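Long-range contacts in nitrite reductase (Hyphomicrobium denitrificans, PDB 2DV6), which probably catalyses the reduction of nitrite to nitric oxide in denitrification, using copper ions bound within the protein: residues A[106-112]-A[125-131]; A[134-138]-A[332-337]. The contacts are given in a common frame with arbitrary orientation. Residues are numbered along the deposited sequence.

Contact 1: residues A[106-112]-A[125-131]; sequences KVGEFNY and EGNIQVL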
loop_
_atom_site.group_PDB
_atom_site.type_symbol
_atom_site.label_atom_id
_atom_site.label_comp_id
_atom_site.label_asym_id
_atom_site.label_seq_id
_atom_site.Cartn_x
_atom_site.Cartn_y
_atom_site.Cartn_z
ATOM N N LYS A 106 42.076 -17.145 -9.292
ATOM C CA LYS A 106 42.399 -17.142 -10.736
ATOM C C LYS A 106 41.775 -15.970 -11.482
ATOM O O LYS A 106 40.551 -15.814 -11.480
ATOM C CB LYS A 106 41.989 -18.436 -11.467
ATOM C CG LYS A 106 41.725 -19.700 -10.641
ATOM C CD LYS A 106 40.434 -20.473 -11.196
ATOM C CE LYS A 106 40.212 -21.908 -10.595
ATOM N NZ LYS A 106 39.914 -21.943 -9.116
ATOM N N VAL A 107 42.633 -15.188 -12.152
ATOM C CA VAL A 107 42.272 -14.113 -13.094
ATOM C C VAL A 107 41.423 -14.702 -14.216
ATOM O O VAL A 107 41.552 -15.882 -14.514
ATOM C CB VAL A 107 43.564 -13.409 -13.651
ATOM C CG1 VAL A 107 43.271 -12.443 -14.789
ATOM C CG2 VAL A 107 44.281 -12.652 -12.549
ATOM N N GLY A 108 40.529 -13.899 -14.799
ATOM C CA GLY A 108 39.630 -14.339 -15.869
ATOM C C GLY A 108 38.172 -13.951 -15.618
ATOM O O GLY A 108 37.873 -13.234 -14.659
ATOM N N GLU A 109 37.272 -14.425 -16.485
ATOM C CA GLU A 109 35.834 -14.140 -16.396
ATOM C C GLU A 109 35.093 -15.423 -16.113
ATOM O O GLU A 109 35.323 -16.417 -16.791
ATOM C CB GLU A 109 35.305 -13.522 -17.692
ATOM C CG GLU A 109 35.974 -12.181 -18.040
ATOM C CD GLU A 109 35.163 -11.328 -19.049
ATOM O OE1 GLU A 109 35.810 -10.491 -19.764
ATOM O OE2 GLU A 109 33.895 -11.498 -19.120
ATOM N N PHE A 110 34.207 -15.391 -15.109
ATOM C CA PHE A 110 33.515 -16.572 -14.615
ATOM C C PHE A 110 32.019 -16.280 -14.480
ATOM O O PHE A 110 31.641 -15.251 -13.916
ATOM C CB PHE A 110 34.101 -16.967 -13.247
ATOM C CG PHE A 110 35.590 -17.150 -13.268
ATOM C CD1 PHE A 110 36.442 -16.061 -13.084
ATOM C CD2 PHE A 110 36.146 -18.407 -13.509
ATOM C CE1 PHE A 110 37.835 -16.226 -13.125
ATOM C CE2 PHE A 110 37.545 -18.581 -13.558
ATOM C CZ PHE A 110 38.383 -17.483 -13.368
ATOM N N ASN A 111 31.174 -17.185 -14.959
ATOM C CA ASN A 111 29.737 -17.014 -14.819
ATOM C C ASN A 111 29.270 -17.315 -13.386
ATOM O O ASN A 111 29.809 -18.193 -12.735
ATOM C CB ASN A 111 28.986 -17.920 -15.792
ATOM C CG ASN A 111 29.227 -17.548 -17.245
ATOM O OD1 ASN A 111 29.402 -18.418 -18.082
ATOM N ND2 ASN A 111 29.247 -16.254 -17.550
ATOM N N TYR A 112 28.278 -16.579 -12.902
ATOM C CA TYR A 112 27.536 -17.032 -11.728
ATOM C C TYR A 112 26.122 -17.261 -12.224
ATOM O O TYR A 112 25.685 -16.578 -13.131
ATOM C CB TYR A 112 27.607 -16.034 -10.564
ATOM C CG TYR A 112 26.963 -14.657 -10.775
ATOM C CD1 TYR A 112 27.732 -13.557 -11.156
ATOM C CD2 TYR A 112 25.588 -14.458 -10.551
ATOM C CE1 TYR A 112 27.155 -12.264 -11.318
ATOM C CE2 TYR A 112 24.981 -13.179 -10.737
ATOM C CZ TYR A 112 25.783 -12.085 -11.090
ATOM O OH TYR A 112 25.197 -10.846 -11.248
ATOM N N GLU A 125 21.793 -15.305 -14.639
ATOM C CA GLU A 125 23.193 -15.512 -14.884
ATOM C C GLU A 125 23.873 -14.170 -15.037
ATOM O O GLU A 125 23.330 -13.275 -15.715
ATOM C CB GLU A 125 23.349 -16.290 -16.214
ATOM C CG GLU A 125 24.799 -16.349 -16.730
ATOM C CD GLU A 125 25.008 -17.360 -17.859
ATOM O OE1 GLU A 125 24.080 -17.599 -18.641
ATOM O OE2 GLU A 125 26.118 -17.917 -17.948
ATOM N N GLY A 126 25.070 -14.039 -14.473
ATOM C CA GLY A 126 25.926 -12.877 -14.750
ATOM C C GLY A 126 27.420 -13.239 -14.694
ATOM O O GLY A 126 27.768 -14.404 -14.668
ATOM N N ASN A 127 28.296 -12.248 -14.685
ATOM C CA ASN A 127 29.746 -12.505 -14.604
ATOM C C ASN A 127 30.458 -11.942 -13.400
ATOM O O ASN A 127 30.108 -10.873 -12.876
ATOM C CB ASN A 127 30.464 -11.955 -15.834
ATOM C CG ASN A 127 29.906 -12.518 -17.114
ATOM O OD1 ASN A 127 29.654 -13.717 -17.207
ATOM N ND2 ASN A 127 29.695 -11.660 -18.107
ATOM N N ILE A 128 31.474 -12.673 -12.972
ATOM C CA ILE A 128 32.465 -12.167 -12.043
ATOM C C ILE A 128 33.734 -11.974 -12.893
ATOM O O ILE A 128 34.121 -12.887 -13.594
ATOM C CB ILE A 128 32.751 -13.210 -10.921
ATOM C CG1 ILE A 128 31.462 -13.538 -10.175
ATOM C CG2 ILE A 128 33.875 -12.694 -9.965
ATOM C CD1 ILE A 128 31.646 -14.342 -8.919
ATOM N N GLN A 129 34.336 -10.787 -12.865
ATOM C CA GLN A 129 35.626 -10.551 -13.482
ATOM C C GLN A 129 36.689 -10.503 -12.387
ATOM O O GLN A 129 36.673 -9.612 -11.531
ATOM C CB GLN A 129 35.640 -9.224 -14.209
ATOM C CG GLN A 129 35.029 -9.232 -15.612
ATOM C CD GLN A 129 34.979 -7.819 -16.219
ATOM O OE1 GLN A 129 35.583 -6.859 -15.691
ATOM N NE2 GLN A 129 34.247 -7.686 -17.343
ATOM N N VAL A 130 37.596 -11.472 -12.407
ATOM C CA VAL A 130 38.752 -11.419 -11.524
ATOM C C VAL A 130 39.893 -10.737 -12.292
ATOM O O VAL A 130 40.379 -11.285 -13.289
ATOM C CB VAL A 130 39.178 -12.796 -11.062
ATOM C CG1 VAL A 130 40.362 -12.669 -10.123
ATOM C CG2 VAL A 130 38.015 -13.530 -10.383
ATOM N N LEU A 131 40.284 -9.541 -11.853
ATOM C CA LEU A 131 41.323 -8.762 -12.521
ATOM C C LEU A 131 42.652 -8.948 -11.817
ATOM O O LEU A 131 42.685 -9.236 -10.625
ATOM C CB LEU A 131 40.977 -7.271 -12.535
ATOM C CG LEU A 131 39.704 -6.744 -13.204
ATOM C CD1 LEU A 131 39.445 -5.298 -12.797
ATOM C CD2 LEU A 131 39.813 -6.820 -14.691
#
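Strands 108-112 and 125-131 run antiparallel, their directions 149° apart and their axes approaching to 4.4 Å. Three hydrogen-bonded pairs, Gly-108 with Val-130, Phe-110 with Ile-128 and Tyr-112 with Gly-126, each close a two-bond ring; Phe-110 N to Ile-128 O is 2.9 Å and Ile-128 N to Phe-110 O 2.8 Å. Glu-109 with Gln-129 and Asn-111 with Asn-127 form the non-hydrogen-bonded pairs between them. Gly-108 has backbone angles that only glycine takes easily, and a side chain there would also crowd the Phe-110 ring.

Glu-109, Asn-111, Asn-127 and Gln-129 make one face polar. The other is apolar: Phe-110 CE1 meets Val-130 CG2 at 3.8 Å and Tyr-112 CD1 meets Ile-128 CG1 at 3.9 Å. The Tyr-112 ring lies across Gly-126, whose CA sits 3.9 Å from the ring centroid in a CH-pi contact; a CB at Gly-126 would run into the ring. Tyr-112 OH then hydrogen-bonds to Pro-55 O, while Glu-125 pairs with Arg-120.

Beyond 125-131, strand 57-60 continues the sheet in parallel. Two neighbouring strands joined by a loop bearing Cys-114, His-119 and Met-124, which hold copper together with His-77, are the hallmark of a cupredoxin type 1 copper site.

Contact 2: residues A[134-138]-A[332-337]; sequences NRAEM and VGSLTR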
loop_
_atom_site.group_PDB
_atom_site.type_symbol
_atom_site.label_atom_id
_atom_site.label_comp_id
_atom_site.label_asym_id
_atom_site.label_seq_id
_atom_site.Cartn_x
_atom_site.Cartn_y
_atom_site.Cartn_z
ATOM N N ASN A 134 46.027 -4.831 -7.736
ATOM C CA ASN A 134 45.385 -4.460 -6.500
ATOM C C ASN A 134 44.228 -3.501 -6.734
ATOM O O ASN A 134 44.247 -2.673 -7.649
ATOM C CB ASN A 134 46.403 -3.903 -5.528
ATOM C CG ASN A 134 47.326 -4.983 -4.971
ATOM O OD1 ASN A 134 47.005 -6.188 -4.974
ATOM N ND2 ASN A 134 48.491 -4.552 -4.484
ATOM N N ARG A 135 43.187 -3.673 -5.932
ATOM C CA ARG A 135 42.047 -2.759 -5.922
ATOM C C ARG A 135 42.542 -1.318 -5.752
ATOM O O ARG A 135 43.427 -1.071 -4.921
ATOM C CB ARG A 135 41.168 -3.142 -4.730
ATOM C CG ARG A 135 39.821 -2.487 -4.685
ATOM C CD ARG A 135 38.831 -3.426 -3.969
ATOM N NE ARG A 135 37.619 -3.320 -4.749
ATOM C CZ ARG A 135 37.052 -4.263 -5.469
ATOM N NH1 ARG A 135 37.463 -5.511 -5.484
ATOM N NH2 ARG A 135 36.003 -3.918 -6.153
ATOM N N ALA A 136 41.967 -0.383 -6.514
ATOM C CA ALA A 136 42.307 1.029 -6.384
ATOM C C ALA A 136 42.019 1.564 -4.958
ATOM O O ALA A 136 41.195 0.991 -4.237
ATOM C CB ALA A 136 41.569 1.831 -7.404
ATOM N N GLU A 137 42.716 2.627 -4.549
ATOM C CA GLU A 137 42.492 3.210 -3.215
ATOM C C GLU A 137 41.070 3.786 -3.175
ATOM O O GLU A 137 40.489 4.138 -4.241
ATOM C CB GLU A 137 43.529 4.300 -2.869
ATOM C CG GLU A 137 45.001 3.861 -2.796
ATOM C CD GLU A 137 45.323 2.713 -1.786
ATOM O OE1 GLU A 137 46.209 1.873 -2.134
ATOM O OE2 GLU A 137 44.728 2.637 -0.663
ATOM N N MET A 138 40.482 3.829 -1.978
ATOM C CA MET A 138 39.152 4.455 -1.795
ATOM C C MET A 138 39.270 5.912 -2.182
ATOM O O MET A 138 40.314 6.520 -1.933
ATOM C CB MET A 138 38.717 4.387 -0.340
ATOM C CG MET A 138 38.789 2.997 0.270
ATOM S SD MET A 138 38.290 3.045 1.992
ATOM C CE MET A 138 36.572 3.074 1.670
ATOM N N VAL A 332 34.812 4.211 6.840
ATOM C CA VAL A 332 34.987 2.846 6.365
ATOM C C VAL A 332 36.412 2.643 5.817
ATOM O O VAL A 332 36.857 3.428 4.986
ATOM C CB VAL A 332 33.924 2.440 5.315
ATOM C CG1 VAL A 332 34.250 0.998 4.752
ATOM C CG2 VAL A 332 32.510 2.451 5.951
ATOM N N GLY A 333 37.119 1.619 6.304
ATOM C CA GLY A 333 38.493 1.336 5.856
ATOM C C GLY A 333 39.561 2.209 6.506
ATOM O O GLY A 333 40.745 2.198 6.100
ATOM N N SER A 334 39.137 2.976 7.506
ATOM C CA SER A 334 40.015 3.862 8.226
ATOM C C SER A 334 41.274 3.130 8.726
ATOM O O SER A 334 42.406 3.563 8.446
ATOM C CB SER A 334 39.273 4.502 9.399
ATOM O OG SER A 334 40.172 5.290 10.173
ATOM N N LEU A 335 41.059 2.011 9.426
ATOM C CA LEU A 335 42.141 1.237 10.034
ATOM C C LEU A 335 42.524 -0.053 9.289
ATOM O O LEU A 335 43.272 -0.876 9.814
ATOM C CB LEU A 335 41.808 0.931 11.488
ATOM C CG LEU A 335 41.465 2.106 12.401
ATOM C CD1 LEU A 335 41.316 1.608 13.875
ATOM C CD2 LEU A 335 42.508 3.223 12.317
ATOM N N THR A 336 42.014 -0.220 8.080
ATOM C CA THR A 336 42.445 -1.292 7.202
ATOM C C THR A 336 43.294 -0.756 6.026
ATOM O O THR A 336 44.430 -1.173 5.842
ATOM C CB THR A 336 41.239 -2.100 6.631
ATOM O OG1 THR A 336 40.315 -1.216 5.991
ATOM C CG2 THR A 336 40.517 -2.852 7.732
ATOM N N ARG A 337 42.744 0.158 5.244
ATOM C CA ARG A 337 43.405 0.628 4.041
ATOM C C ARG A 337 44.065 2.003 4.265
ATOM O O ARG A 337 45.155 2.262 3.746
ATOM C CB ARG A 337 42.409 0.669 2.865
ATOM C CG ARG A 337 42.040 -0.746 2.311
ATOM C CD ARG A 337 40.944 -0.745 1.243
ATOM N NE ARG A 337 41.271 -0.433 -0.182
ATOM C CZ ARG A 337 42.482 -0.432 -0.740
ATOM N NH1 ARG A 337 42.616 -0.143 -2.027
ATOM N NH2 ARG A 337 43.569 -0.725 -0.023
#
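Val-332 opens the contact with its backbone: its carbonyl O lies 3.3 Å from Met-138 SD, while Met-138 CE approaches Val-332 CG1 loosely, at 4.4 Å. Gly-333, next along, has a positive phi and sits at the N-cap of the short helix; a CB here would collide with the Met-138 sulfur, so the bare CA leaves room for that side chain. The turn that follows brings Arg-337 round, its N hydrogen-bonded to Gly-333 O at 3.0 Å. This arginine has the largest share of the buried surface, reaching across so that NH1 donates to Ala-136 O at 2.9 Å. Glu-137 OE2 lies over the guanidinium face, 3.6 Å from Arg-337 NH2, a long salt bridge of charge alone. Arg-135 turns its own guanidinium back to Glu-63. The contact lies away from the copper and potassium sites: this is a surface junction where the extended linker leaving the N-terminal cupredoxin domain rests on the short helix 334-338 and the residues leading into it, in the last of three cupredoxin domains.

From the N terminus, the chain first builds the small cupredoxin domain, and contact 1 closes its last hairpin-like connection: 12 residues between strands, including a short helix and three copper ligands. Three residues after strand 125-131 ends, contact 2 opens. It closes a far larger loop of 193 residues that takes in the whole middle cupredoxin domain with its own copper ligands before returning at 332-337. The two are therefore in series, neither nesting nor crossing, with centres about 22 Å apart. Contact 1 is internal to one sheet; contact 2 docks the segment leaving that sheet against the third domain, tying the N-terminal domain to the body of the subunit.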